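Local coordinates for protein sarcosine oxidase (Pyrococcus horikoshii, PDB 1Y56) that serves as the FAD-carrying beta subunit of an L-proline dehydrogenase complex and probably oxidises L-proline with its bound flavin, at residues Y87-D93 with E133-W139; P127-I131 with K290-A294; I177-I182 with E323-Y327; K215-P219 with P366-E370; H22-K26 with K158-A164. All coordinates share one frame. Residue numbers count along the deposited sequence, not the author numbering.

Contact 1 (Y87-D93 with E133-W139); sequences YLFLLYD and EVIAASW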
# COMPACT_ATOMS: atom_id res chain seq x y z
N TYR B 87 -30.63 -49.62 22.52
CA TYR B 87 -31.16 -48.73 21.49
C TYR B 87 -32.66 -48.88 21.56
O TYR B 87 -33.17 -49.99 21.70
CB TYR B 87 -30.76 -49.21 20.11
CG TYR B 87 -29.83 -48.35 19.28
CD1 TYR B 87 -30.28 -47.78 18.10
CD2 TYR B 87 -28.49 -48.17 19.64
CE1 TYR B 87 -29.43 -47.03 17.30
CE2 TYR B 87 -27.62 -47.41 18.84
CZ TYR B 87 -28.10 -46.85 17.67
OH TYR B 87 -27.28 -46.11 16.86
N LEU B 88 -33.37 -47.78 21.42
CA LEU B 88 -34.80 -47.75 21.60
C LEU B 88 -35.47 -47.09 20.40
O LEU B 88 -35.40 -45.88 20.23
CB LEU B 88 -35.10 -46.97 22.86
CG LEU B 88 -36.47 -47.08 23.49
CD1 LEU B 88 -36.66 -48.49 24.06
CD2 LEU B 88 -36.57 -46.03 24.57
N PHE B 89 -36.10 -47.89 19.54
CA PHE B 89 -36.83 -47.37 18.39
C PHE B 89 -38.27 -47.10 18.79
O PHE B 89 -39.02 -48.05 19.03
CB PHE B 89 -36.80 -48.37 17.25
CG PHE B 89 -35.47 -48.47 16.54
CD1 PHE B 89 -35.23 -47.75 15.38
CD2 PHE B 89 -34.47 -49.32 17.02
CE1 PHE B 89 -34.02 -47.86 14.71
CE2 PHE B 89 -33.25 -49.43 16.35
CZ PHE B 89 -33.02 -48.71 15.20
N LEU B 90 -38.68 -45.84 18.85
CA LEU B 90 -40.08 -45.53 19.18
C LEU B 90 -41.01 -45.72 17.99
O LEU B 90 -40.73 -45.23 16.90
CB LEU B 90 -40.23 -44.10 19.70
CG LEU B 90 -39.35 -43.63 20.85
CD1 LEU B 90 -39.50 -42.13 21.02
CD2 LEU B 90 -39.71 -44.39 22.12
N LEU B 91 -42.12 -46.43 18.20
CA LEU B 91 -43.11 -46.68 17.15
C LEU B 91 -44.44 -45.99 17.46
O LEU B 91 -44.85 -45.89 18.62
CB LEU B 91 -43.33 -48.18 16.98
CG LEU B 91 -42.30 -49.12 16.33
CD1 LEU B 91 -40.90 -48.55 16.14
CD2 LEU B 91 -42.23 -50.39 17.15
N TYR B 92 -45.13 -45.54 16.42
CA TYR B 92 -46.36 -44.74 16.59
C TYR B 92 -47.59 -45.23 15.85
O TYR B 92 -48.68 -44.75 16.13
CB TYR B 92 -46.12 -43.29 16.18
CG TYR B 92 -44.92 -42.67 16.82
CD1 TYR B 92 -45.06 -41.89 17.96
CD2 TYR B 92 -43.65 -42.87 16.30
CE1 TYR B 92 -43.95 -41.31 18.56
CE2 TYR B 92 -42.54 -42.30 16.89
CZ TYR B 92 -42.70 -41.52 18.01
OH TYR B 92 -41.60 -40.95 18.60
N ASP B 93 -47.43 -46.16 14.91
CA ASP B 93 -48.58 -46.71 14.18
C ASP B 93 -48.40 -48.16 13.70
O ASP B 93 -47.29 -48.71 13.72
CB ASP B 93 -49.03 -45.78 13.04
CG ASP B 93 -47.89 -45.40 12.10
OD1 ASP B 93 -47.65 -44.18 11.93
OD2 ASP B 93 -47.24 -46.31 11.55
N GLU B 133 -48.08 -40.70 22.46
CA GLU B 133 -48.47 -41.23 21.14
C GLU B 133 -47.61 -42.38 20.63
O GLU B 133 -47.76 -42.81 19.48
CB GLU B 133 -48.59 -40.11 20.10
CG GLU B 133 -47.40 -39.19 20.00
CD GLU B 133 -47.68 -37.95 19.15
OE1 GLU B 133 -47.10 -36.87 19.47
OE2 GLU B 133 -48.47 -38.04 18.17
N VAL B 134 -46.73 -42.88 21.49
CA VAL B 134 -45.93 -44.07 21.23
C VAL B 134 -46.79 -45.30 21.51
O VAL B 134 -47.40 -45.39 22.56
CB VAL B 134 -44.71 -44.14 22.15
CG1 VAL B 134 -43.77 -45.25 21.71
CG2 VAL B 134 -43.99 -42.79 22.18
N ILE B 135 -46.83 -46.23 20.57
CA ILE B 135 -47.73 -47.39 20.72
C ILE B 135 -46.96 -48.69 21.00
O ILE B 135 -47.49 -49.63 21.61
CB ILE B 135 -48.74 -47.54 19.53
CG1 ILE B 135 -48.05 -48.07 18.26
CG2 ILE B 135 -49.50 -46.20 19.28
CD1 ILE B 135 -49.04 -48.63 17.24
N ALA B 136 -45.71 -48.73 20.55
CA ALA B 136 -44.78 -49.77 20.95
C ALA B 136 -43.38 -49.21 20.76
O ALA B 136 -43.21 -48.08 20.29
CB ALA B 136 -44.99 -51.02 20.12
N ALA B 137 -42.37 -49.98 21.15
CA ALA B 137 -41.00 -49.58 20.88
C ALA B 137 -40.19 -50.82 20.63
O ALA B 137 -40.47 -51.87 21.21
CB ALA B 137 -40.42 -48.80 22.04
N SER B 138 -39.21 -50.69 19.76
CA SER B 138 -38.27 -51.77 19.53
C SER B 138 -37.10 -51.57 20.47
O SER B 138 -36.47 -50.50 20.48
CB SER B 138 -37.80 -51.76 18.09
OG SER B 138 -37.00 -52.89 17.84
N TRP B 139 -36.81 -52.60 21.27
CA TRP B 139 -35.81 -52.51 22.31
C TRP B 139 -34.81 -53.64 22.22
O TRP B 139 -35.21 -54.80 22.14
CB TRP B 139 -36.50 -52.52 23.67
CG TRP B 139 -35.58 -52.71 24.84
CD1 TRP B 139 -35.54 -53.78 25.67
CD2 TRP B 139 -34.58 -51.80 25.31
NE1 TRP B 139 -34.58 -53.61 26.63
CE2 TRP B 139 -33.97 -52.40 26.43
CE3 TRP B 139 -34.14 -50.54 24.89
CZ2 TRP B 139 -32.93 -51.78 27.15
CZ3 TRP B 139 -33.10 -49.93 25.61
CH2 TRP B 139 -32.51 -50.55 26.72
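This is an antiparallel strand pairing inside the large mixed sheet, where strand 87-91 lies between 136-140 and 241-244. Phe89 and Ser138 form a hydrogen-bonded pair, with Phe89 N to Ser138 O at 2.8 Å and Ser138 N to Phe89 O at 2.7 Å. Further along, Leu91 N reaches Ala136 O at 2.9 Å, while Leu91 O accepts from Ile135 N at 2.8 Å. Leu88, Leu90, Ala137 and Trp139 share one face, where Leu88 CD1 packs 3.4 Å from Trp139 CE3. Phe89, Leu91, Ala136 and Ser138 occupy the other, where Phe100 of helix 94-109 packs on Phe89, Leu91 and Ser138. Beyond the strand, Tyr92 lays its ring edge on Glu133 O (CD1 to O 3.2 Å), its hydroxyl bonding Ser244. Tyr87, whose hydroxyl bonds Gly50 O, brings its side chain to about 5 Å from the FAD. Two residues, Ile135 and Ala136, opposite the single Leu91 make a classic beta bulge, closing an antiparallel pair in the sheet beside the flavin.

Contact 2 (P127-I131 with K290-A294); sequences PLLDI and KIIPA
A loop that follows helix 119-124 packs here against the end of helix 278-291, with Leu129 and Ile292 in closest register (CA to CA 4.9 Å). Lys290, still helical, adds little: its carbonyl O lies 4.1 Å from Asp130 CB. Ile291 (chi1 116°) closes the helix. Its carbonyl O accepts from Asp130 N at 3.2 Å, nearly straight at 166°, and from a water 2.5 Å from Ile291 O and 2.9 Å from Asp130 O. A loop NH bonded to a carbonyl is characteristic of a helix C-terminus, where the last carbonyls lack helical partners. Ile291 CD1 meets Leu129 CD1 at 3.4 Å. Ile292 (chi1 112°) leaves helical geometry (phi -129°, psi 103°), turning the chain; its CD1 lies 3.7 Å from Leu128 CB and its CG2 3.9 Å from Leu129 CD1. Pro293 starts a 3-10 segment and sets CD 3.6 Å from Asp130 CB. Ala294 points CB toward Leu128 (m,t), 3.9 Å from Leu128 CD1. Leu129, with chi1 -134° and polyproline-II-like backbone (-57°/129°), also touches Leu88 and Leu90 of strand 87-91, while Glu95 of the neighbouring PH1363 chain packs on Leu128 and Ala294.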
# COMPACT_ATOMS: atom_id res chain seq x y z
N PRO B 127 -37.11 -42.41 31.76
CA PRO B 127 -38.33 -41.88 32.39
C PRO B 127 -38.90 -40.61 31.77
O PRO B 127 -40.11 -40.40 31.86
CB PRO B 127 -37.90 -41.63 33.83
CG PRO B 127 -36.75 -42.55 34.05
CD PRO B 127 -36.03 -42.59 32.75
N LEU B 128 -38.06 -39.77 31.15
CA LEU B 128 -38.50 -38.47 30.59
C LEU B 128 -39.15 -38.52 29.20
O LEU B 128 -39.59 -37.48 28.68
CB LEU B 128 -37.36 -37.46 30.57
CG LEU B 128 -36.85 -36.90 31.89
CD1 LEU B 128 -35.72 -35.94 31.63
CD2 LEU B 128 -37.97 -36.21 32.61
N LEU B 129 -39.20 -39.71 28.62
CA LEU B 129 -39.89 -39.96 27.36
C LEU B 129 -41.36 -39.56 27.44
O LEU B 129 -42.05 -39.95 28.38
CB LEU B 129 -39.81 -41.44 27.07
CG LEU B 129 -39.44 -41.89 25.67
CD1 LEU B 129 -38.31 -41.05 25.13
CD2 LEU B 129 -39.04 -43.35 25.74
N ASP B 130 -41.83 -38.77 26.48
CA ASP B 130 -43.27 -38.52 26.37
C ASP B 130 -43.91 -39.71 25.70
O ASP B 130 -43.58 -40.04 24.56
CB ASP B 130 -43.59 -37.25 25.57
CG ASP B 130 -45.10 -37.01 25.41
OD1 ASP B 130 -45.47 -36.01 24.76
OD2 ASP B 130 -45.91 -37.82 25.91
N ILE B 131 -44.83 -40.36 26.41
CA ILE B 131 -45.30 -41.66 25.96
C ILE B 131 -46.64 -41.60 25.25
O ILE B 131 -47.10 -42.58 24.69
CB ILE B 131 -45.20 -42.72 27.13
CG1 ILE B 131 -44.42 -43.93 26.64
CG2 ILE B 131 -46.55 -43.10 27.77
CD1 ILE B 131 -43.09 -43.54 26.00
N LYS B 290 -40.45 -32.82 20.93
CA LYS B 290 -41.62 -33.67 20.73
C LYS B 290 -41.38 -35.00 21.41
O LYS B 290 -42.31 -35.56 22.01
CB LYS B 290 -41.86 -33.94 19.24
CG LYS B 290 -42.68 -32.93 18.51
CD LYS B 290 -44.18 -33.15 18.72
CE LYS B 290 -44.77 -32.10 19.66
NZ LYS B 290 -46.12 -31.74 19.17
N ILE B 291 -40.15 -35.51 21.30
CA ILE B 291 -39.83 -36.86 21.79
C ILE B 291 -39.55 -36.87 23.31
O ILE B 291 -40.10 -37.71 24.02
CB ILE B 291 -38.80 -37.69 20.88
CG1 ILE B 291 -37.51 -37.99 21.62
CG2 ILE B 291 -38.52 -37.09 19.51
CD1 ILE B 291 -37.62 -39.27 22.35
N ILE B 292 -38.71 -35.97 23.80
CA ILE B 292 -38.62 -35.76 25.24
C ILE B 292 -38.77 -34.26 25.54
O ILE B 292 -37.86 -33.49 25.29
CB ILE B 292 -37.37 -36.46 25.97
CG1 ILE B 292 -36.35 -35.47 26.50
CG2 ILE B 292 -36.64 -37.51 25.13
CD1 ILE B 292 -36.62 -35.05 27.93
N PRO B 293 -39.97 -33.84 26.00
CA PRO B 293 -40.37 -32.47 26.35
C PRO B 293 -39.48 -31.69 27.33
O PRO B 293 -39.44 -30.46 27.24
CB PRO B 293 -41.75 -32.67 26.98
CG PRO B 293 -42.28 -33.81 26.25
CD PRO B 293 -41.11 -34.75 26.14
N ALA B 294 -38.80 -32.37 28.25
CA ALA B 294 -37.91 -31.69 29.20
C ALA B 294 -36.79 -30.92 28.50
O ALA B 294 -36.38 -29.84 28.95
CB ALA B 294 -37.34 -32.68 30.21
O HOH W 1 -41.23 -39.60 22.91

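Contact 3 (I177-I182 with E323-Y327); sequences IENNEI and ELNDY
The turn joining strands 172-177 and 182-187 leans on the loop that leads into strand 327-331. Ile177, the last residue of its strand, points CB toward the other segment with rotamer m,t, and its CD1 meets CD1 of Leu324 at 3.7 Å. The chain then swings out through Glu178 and Asn179 (psi -94° and -97°) and returns, tied by Glu178 N to Glu181 O at 2.9 Å. Asn180, at -114°/19°, makes the one direct hydrogen bond of the contact: its carbonyl O accepts from Asn325 N at 2.7 Å. Its CB also lies 3.6 Å from Glu323 O. Glu181 is extended (-87°/129°) and forms a single backbone bridge with Asn325, CA to CA 4.8 Å; its OE2 comes to 3.4 Å from Asn325 CB. Ile182 opens the next strand as rotamer m,t, laying CG1 3.7 Å from Leu324 CG and CD1 4.2 Å from Tyr327 CB. Leu324 is t,p, its end brought up to both isoleucines. From Leu324 to Tyr327 the backbone makes a type II turn, Asp326 having positive phi (96°), with a weak Tyr327 N to Leu324 O bond of 3.4 Å. Ile182 and Tyr327 both touch Val197 of strand 196-199. The arrangement is that of a beta-hairpin turn resting on a type II turn at the entry to a strand of the FAD-binding, Rossmann-type sheet.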
# COMPACT_ATOMS: atom_id res chain seq x y z
N ILE B 177 1.84 -47.79 -10.44
CA ILE B 177 1.26 -49.02 -10.95
C ILE B 177 2.03 -49.46 -12.18
O ILE B 177 2.03 -48.77 -13.19
CB ILE B 177 -0.24 -48.87 -11.26
CG1 ILE B 177 -1.01 -48.55 -9.97
CG2 ILE B 177 -0.79 -50.13 -11.91
CD1 ILE B 177 -2.43 -48.12 -10.19
N GLU B 178 2.71 -50.61 -12.07
CA GLU B 178 3.50 -51.17 -13.16
C GLU B 178 2.61 -51.76 -14.24
O GLU B 178 2.17 -51.04 -15.15
CB GLU B 178 4.45 -52.26 -12.66
CG GLU B 178 5.76 -52.38 -13.44
CD GLU B 178 6.78 -51.30 -13.06
OE1 GLU B 178 7.92 -51.67 -12.67
OE2 GLU B 178 6.44 -50.09 -13.14
N ASN B 179 2.34 -53.05 -14.15
CA ASN B 179 1.45 -53.64 -15.13
C ASN B 179 0.03 -53.43 -14.65
O ASN B 179 -0.54 -52.36 -14.85
CB ASN B 179 1.76 -55.11 -15.37
CG ASN B 179 1.67 -55.48 -16.84
OD1 ASN B 179 1.01 -56.46 -17.21
ND2 ASN B 179 2.32 -54.68 -17.69
N ASN B 180 -0.52 -54.43 -13.99
CA ASN B 180 -1.67 -54.18 -13.16
C ASN B 180 -1.28 -54.44 -11.71
O ASN B 180 -2.13 -54.62 -10.86
CB ASN B 180 -2.87 -55.01 -13.61
CG ASN B 180 -3.51 -54.45 -14.89
OD1 ASN B 180 -3.36 -53.27 -15.21
ND2 ASN B 180 -4.24 -55.30 -15.61
N GLU B 181 0.04 -54.43 -11.47
CA GLU B 181 0.62 -54.53 -10.15
C GLU B 181 0.73 -53.16 -9.52
O GLU B 181 1.26 -52.24 -10.13
CB GLU B 181 2.03 -55.12 -10.23
CG GLU B 181 2.22 -56.50 -9.60
CD GLU B 181 1.52 -57.61 -10.37
OE1 GLU B 181 1.91 -57.87 -11.53
OE2 GLU B 181 0.57 -58.22 -9.82
N ILE B 182 0.24 -53.02 -8.29
CA ILE B 182 0.62 -51.89 -7.46
C ILE B 182 2.09 -52.08 -7.11
O ILE B 182 2.52 -53.19 -6.79
CB ILE B 182 -0.21 -51.83 -6.15
CG1 ILE B 182 -1.69 -51.60 -6.45
CG2 ILE B 182 0.31 -50.74 -5.21
CD1 ILE B 182 -2.60 -51.91 -5.28
N GLU B 323 -8.96 -56.09 -10.74
CA GLU B 323 -8.21 -55.60 -11.90
C GLU B 323 -7.02 -54.73 -11.52
O GLU B 323 -6.16 -54.44 -12.36
CB GLU B 323 -9.13 -54.89 -12.91
CG GLU B 323 -10.37 -54.25 -12.31
CD GLU B 323 -11.48 -55.26 -11.95
OE1 GLU B 323 -12.51 -54.83 -11.38
OE2 GLU B 323 -11.34 -56.47 -12.23
N LEU B 324 -6.96 -54.30 -10.27
CA LEU B 324 -5.73 -53.75 -9.74
C LEU B 324 -5.19 -54.73 -8.72
O LEU B 324 -5.92 -55.17 -7.83
CB LEU B 324 -5.92 -52.37 -9.11
CG LEU B 324 -4.64 -51.67 -8.61
CD1 LEU B 324 -3.55 -51.63 -9.68
CD2 LEU B 324 -4.94 -50.27 -8.12
N ASN B 325 -3.92 -55.09 -8.88
CA ASN B 325 -3.38 -56.16 -8.06
C ASN B 325 -2.96 -55.81 -6.66
O ASN B 325 -1.86 -55.31 -6.38
CB ASN B 325 -2.46 -57.11 -8.80
CG ASN B 325 -3.22 -58.29 -9.37
OD1 ASN B 325 -4.12 -58.11 -10.19
ND2 ASN B 325 -2.91 -59.49 -8.89
N ASP B 326 -3.97 -56.09 -5.82
CA ASP B 326 -4.01 -56.07 -4.36
C ASP B 326 -4.58 -54.75 -3.85
O ASP B 326 -4.10 -54.17 -2.87
CB ASP B 326 -2.70 -56.52 -3.73
CG ASP B 326 -2.16 -57.81 -4.39
OD1 ASP B 326 -2.97 -58.71 -4.72
OD2 ASP B 326 -0.92 -57.89 -4.58
N TYR B 327 -5.63 -54.32 -4.53
CA TYR B 327 -6.40 -53.15 -4.14
C TYR B 327 -7.65 -53.62 -3.43
O TYR B 327 -8.37 -54.48 -3.94
CB TYR B 327 -6.78 -52.32 -5.36
CG TYR B 327 -7.37 -50.97 -5.04
CD1 TYR B 327 -6.60 -49.98 -4.48
CD2 TYR B 327 -8.71 -50.69 -5.31
CE1 TYR B 327 -7.12 -48.72 -4.17
CE2 TYR B 327 -9.25 -49.43 -5.01
CZ TYR B 327 -8.44 -48.45 -4.44
OH TYR B 327 -8.93 -47.19 -4.15

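Contact 4 (K215-P219 with P366-E370); sequences KTKIP and PYRFE
Phe369 lays its ring against Pro219, the CD of the proline sitting 4.1 Å from the ring centroid and 29° off the normal, an off-centre CH-pi contact, with Pro219 CD 3.8 Å from Phe369 CG. The phenylalanine is in m (chi1 -54°), its CB pointing toward 215-219, 3.8 Å from Lys217 O; its CE2 is 4.4 Å from Ile218 CG2. The segment 215-219 is mostly extended from Thr216 on, whereas 366-370 has helical backbone angles without the regular bonds. Nearest CA pairs are Lys217 with Glu370 at 5.9 Å and Ile218 with Pro366 at 6.6 Å. No direct hydrogen bond crosses; one water joins the backbones, donating to Lys217 O (2.5 Å) and Pro366 O (2.6 Å) and accepting from Glu370 N (3.2 Å). This is loop-to-loop packing in which the tail beyond helix 337-354 folds back over the connection from helix 205-212 to strand 221-230. Thr216, rotamer m, points toward the tail, its OG1 3.6 Å from Tyr367 CE1 and its CG2 3.6 Å from Glu370 OE2. Ile218 CG1 lies 4.0 Å from Pro366 O, and Ile321 of strand 320-321 touches Ile218, Pro366 and Tyr367. The Tyr367 hydroxyl bonds Glu323, and Arg368 makes a salt bridge with Asp313.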
# COMPACT_ATOMS: atom_id res chain seq x y z
N LYS B 215 -11.68 -48.31 -12.75
CA LYS B 215 -12.73 -48.01 -13.73
C LYS B 215 -14.13 -48.52 -13.35
O LYS B 215 -15.10 -48.18 -14.02
CB LYS B 215 -12.35 -48.54 -15.12
CG LYS B 215 -11.04 -48.00 -15.70
CD LYS B 215 -11.26 -46.67 -16.44
CE LYS B 215 -10.10 -46.37 -17.38
NZ LYS B 215 -9.75 -47.60 -18.17
N THR B 216 -14.22 -49.34 -12.29
CA THR B 216 -15.51 -49.83 -11.78
C THR B 216 -16.28 -48.71 -11.08
O THR B 216 -15.73 -48.00 -10.24
CB THR B 216 -15.30 -51.02 -10.79
OG1 THR B 216 -14.61 -52.08 -11.45
CG2 THR B 216 -16.65 -51.55 -10.27
N LYS B 217 -17.55 -48.53 -11.44
CA LYS B 217 -18.40 -47.50 -10.79
C LYS B 217 -18.70 -47.89 -9.34
O LYS B 217 -19.40 -48.87 -9.08
CB LYS B 217 -19.71 -47.24 -11.57
CG LYS B 217 -19.59 -47.15 -13.12
CD LYS B 217 -18.73 -45.98 -13.63
CE LYS B 217 -19.55 -44.69 -13.81
NZ LYS B 217 -18.68 -43.52 -14.14
N ILE B 218 -18.13 -47.13 -8.41
CA ILE B 218 -18.36 -47.33 -6.98
C ILE B 218 -18.83 -46.01 -6.39
O ILE B 218 -18.03 -45.27 -5.80
CB ILE B 218 -17.12 -47.83 -6.23
CG1 ILE B 218 -16.53 -49.06 -6.92
CG2 ILE B 218 -17.48 -48.14 -4.79
CD1 ILE B 218 -15.10 -49.37 -6.53
N PRO B 219 -20.13 -45.70 -6.54
CA PRO B 219 -20.63 -44.38 -6.24
C PRO B 219 -20.67 -44.13 -4.73
O PRO B 219 -21.45 -44.75 -4.02
CB PRO B 219 -22.03 -44.38 -6.84
CG PRO B 219 -22.45 -45.81 -6.85
CD PRO B 219 -21.20 -46.62 -6.97
N PRO B 366 -18.24 -54.64 -3.80
CA PRO B 366 -17.85 -53.48 -4.60
C PRO B 366 -18.43 -53.51 -6.01
O PRO B 366 -18.68 -52.45 -6.59
CB PRO B 366 -16.34 -53.63 -4.69
CG PRO B 366 -15.96 -54.31 -3.44
CD PRO B 366 -17.07 -55.26 -3.15
N TYR B 367 -18.64 -54.70 -6.55
CA TYR B 367 -19.13 -54.83 -7.92
C TYR B 367 -20.65 -54.76 -8.05
O TYR B 367 -21.18 -54.71 -9.17
CB TYR B 367 -18.58 -56.10 -8.56
CG TYR B 367 -17.08 -56.07 -8.73
CD1 TYR B 367 -16.48 -55.37 -9.78
CD2 TYR B 367 -16.26 -56.74 -7.83
CE1 TYR B 367 -15.09 -55.34 -9.93
CE2 TYR B 367 -14.87 -56.72 -7.97
CZ TYR B 367 -14.29 -56.02 -9.02
OH TYR B 367 -12.92 -56.01 -9.14
N ARG B 368 -21.36 -54.73 -6.93
CA ARG B 368 -22.82 -54.82 -7.01
C ARG B 368 -23.46 -53.72 -7.83
O ARG B 368 -24.51 -53.94 -8.43
CB ARG B 368 -23.46 -54.92 -5.61
CG ARG B 368 -23.46 -53.67 -4.77
CD ARG B 368 -24.06 -53.97 -3.40
NE ARG B 368 -24.03 -52.84 -2.48
CZ ARG B 368 -22.97 -52.48 -1.75
NH1 ARG B 368 -21.83 -53.15 -1.84
NH2 ARG B 368 -23.06 -51.45 -0.93
N PHE B 369 -22.83 -52.55 -7.87
CA PHE B 369 -23.48 -51.35 -8.41
C PHE B 369 -23.51 -51.33 -9.93
O PHE B 369 -24.54 -51.01 -10.52
CB PHE B 369 -22.81 -50.08 -7.88
CG PHE B 369 -22.73 -50.02 -6.39
CD1 PHE B 369 -23.86 -49.80 -5.63
CD2 PHE B 369 -21.50 -50.17 -5.75
CE1 PHE B 369 -23.79 -49.74 -4.24
CE2 PHE B 369 -21.41 -50.12 -4.36
CZ PHE B 369 -22.56 -49.90 -3.61
N GLU B 370 -22.38 -51.68 -10.54
CA GLU B 370 -22.31 -51.80 -11.99
C GLU B 370 -23.15 -52.98 -12.44
O GLU B 370 -23.89 -52.87 -13.41
CB GLU B 370 -20.87 -51.90 -12.50
CG GLU B 370 -20.21 -53.27 -12.42
CD GLU B 370 -18.78 -53.28 -12.96
OE1 GLU B 370 -18.12 -54.34 -12.89
OE2 GLU B 370 -18.29 -52.23 -13.45
O HOH W 2 -19.89 -51.32 -8.64

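Contact 5 (H22-K26 with K158-A164); sequences HELAK and KAKEYGA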
# COMPACT_ATOMS: atom_id res chain seq x y z
N HIS B 22 -5.17 -52.61 12.92
CA HIS B 22 -5.13 -53.28 14.21
C HIS B 22 -5.26 -54.80 14.10
O HIS B 22 -4.49 -55.53 14.72
CB HIS B 22 -6.20 -52.71 15.15
CG HIS B 22 -6.51 -53.61 16.30
ND1 HIS B 22 -5.60 -53.87 17.30
CD2 HIS B 22 -7.63 -54.31 16.61
CE1 HIS B 22 -6.14 -54.70 18.17
NE2 HIS B 22 -7.37 -54.98 17.78
N GLU B 23 -6.23 -55.28 13.32
CA GLU B 23 -6.38 -56.71 13.10
C GLU B 23 -5.19 -57.31 12.35
O GLU B 23 -4.69 -58.36 12.72
CB GLU B 23 -7.68 -57.05 12.37
CG GLU B 23 -8.94 -56.85 13.18
CD GLU B 23 -9.10 -57.82 14.36
OE1 GLU B 23 -8.20 -58.65 14.62
OE2 GLU B 23 -10.16 -57.73 15.03
N LEU B 24 -4.74 -56.64 11.30
CA LEU B 24 -3.65 -57.14 10.50
C LEU B 24 -2.39 -57.29 11.34
O LEU B 24 -1.68 -58.30 11.22
CB LEU B 24 -3.39 -56.23 9.30
CG LEU B 24 -4.37 -56.28 8.13
CD1 LEU B 24 -4.27 -55.00 7.32
CD2 LEU B 24 -4.18 -57.51 7.25
N ALA B 25 -2.14 -56.30 12.19
CA ALA B 25 -0.92 -56.24 12.99
C ALA B 25 -0.89 -57.28 14.10
O ALA B 25 0.13 -57.92 14.33
CB ALA B 25 -0.72 -54.85 13.56
N LYS B 26 -2.02 -57.47 14.78
CA LYS B 26 -2.07 -58.48 15.84
C LYS B 26 -2.07 -59.87 15.23
O LYS B 26 -1.81 -60.85 15.92
CB LYS B 26 -3.25 -58.27 16.81
CG LYS B 26 -4.61 -58.71 16.30
CD LYS B 26 -5.32 -59.64 17.30
CE LYS B 26 -5.79 -58.93 18.57
NZ LYS B 26 -6.44 -59.88 19.53
N LYS B 158 -2.58 -49.63 20.39
CA LYS B 158 -2.40 -51.08 20.36
C LYS B 158 -1.86 -51.57 19.01
O LYS B 158 -0.97 -52.43 18.96
CB LYS B 158 -3.70 -51.81 20.71
CG LYS B 158 -3.90 -51.99 22.21
CD LYS B 158 -2.91 -53.02 22.81
CE LYS B 158 -3.06 -53.17 24.33
NZ LYS B 158 -2.87 -51.87 25.06
N ALA B 159 -2.38 -51.01 17.92
CA ALA B 159 -1.90 -51.35 16.59
C ALA B 159 -0.41 -51.06 16.48
O ALA B 159 0.33 -51.84 15.89
CB ALA B 159 -2.69 -50.59 15.54
N LYS B 160 0.01 -49.94 17.08
CA LYS B 160 1.43 -49.57 17.11
C LYS B 160 2.21 -50.56 17.97
O LYS B 160 3.25 -51.08 17.54
CB LYS B 160 1.62 -48.15 17.63
CG LYS B 160 1.54 -47.07 16.55
CD LYS B 160 2.50 -45.90 16.83
CE LYS B 160 1.81 -44.76 17.55
NZ LYS B 160 2.64 -43.52 17.58
N GLU B 161 1.68 -50.83 19.16
CA GLU B 161 2.24 -51.83 20.06
C GLU B 161 2.45 -53.16 19.36
O GLU B 161 3.52 -53.76 19.48
CB GLU B 161 1.34 -52.01 21.28
CG GLU B 161 1.61 -50.97 22.36
CD GLU B 161 0.76 -51.18 23.61
OE1 GLU B 161 0.76 -50.28 24.47
OE2 GLU B 161 0.09 -52.24 23.73
N TYR B 162 1.45 -53.61 18.62
CA TYR B 162 1.56 -54.81 17.79
C TYR B 162 2.43 -54.62 16.55
O TYR B 162 2.58 -55.55 15.77
CB TYR B 162 0.19 -55.26 17.29
CG TYR B 162 -0.69 -55.95 18.30
CD1 TYR B 162 -0.38 -57.23 18.76
CD2 TYR B 162 -1.86 -55.35 18.74
CE1 TYR B 162 -1.22 -57.88 19.68
CE2 TYR B 162 -2.70 -55.97 19.66
CZ TYR B 162 -2.37 -57.24 20.12
OH TYR B 162 -3.22 -57.86 21.01
N GLY B 163 2.96 -53.41 16.33
CA GLY B 163 3.95 -53.20 15.28
C GLY B 163 3.52 -52.49 14.01
O GLY B 163 4.29 -52.39 13.04
N ALA B 164 2.30 -51.97 14.00
CA ALA B 164 1.84 -51.16 12.88
C ALA B 164 2.49 -49.77 12.87
O ALA B 164 2.72 -49.17 13.92
CB ALA B 164 0.33 -51.05 12.89
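Tyr162 does most of the work here. In the m rotamer (chi1 -75°) its ring swings across to helix 15-26, and Lys26 CB sits over one face, 3.4 Å from the ring centroid and only 6° off the normal, a well-centred CH-pi contact. Lys26 has chi1 p, which turns the rest of its chain away from the other segment. His22 is in t, its ring meeting that of Tyr162 obliquely, centroids 6.0 Å apart and planes at 58°, with His22 CE1 4.0 Å from Tyr162 CE2; Tyr74 of helix 58-78 meets the same imidazole edge-to-face. Helix 15-26 follows the glycine-rich turn after strand 8-11, consistent with the dinucleotide-binding helix of a Rossmann-type fold, and the contact lies toward its C-terminal end. Small residues let the backbones close in: His22 and Ala159 have CA atoms 4.5 Å apart, and Ala25 CB reaches Tyr162 CB at 3.9 Å and Ala164 CB at 4.0 Å. Helix 148-161 ends in a Schellman motif at Gly163 (phi 105°), with Ala164 N bonded to Ala159 O at 2.7 Å and Gly163 N to Lys160 O at 2.6 Å. Lys158 (m, m) carries NZ to Glu161 OE2, a 3.3 Å salt bridge.

Overall arrangement
Contacts 1 and 2 form one neighbourhood, their centres 12 Å apart: Leu90 and Leu88 of the buried strand pair pack on Leu129, and Leu90 on Ile291. Contact 1 is the most buried and relies on regular backbone bonding, whereas partly buried contact 2 has a single direct bond plus a water. Contacts 3 and 4 also touch, through Glu323 and Tyr367, on the far side of the chain's centre from contact 2; one uses a direct bond between turns, the other a bridging water. Contact 5, about 41 Å from contact 1 between centres, has no hydrogen bonds between its segments and depends on alanines and aromatic rings. Along the chain it closes a loop that encloses contact 1.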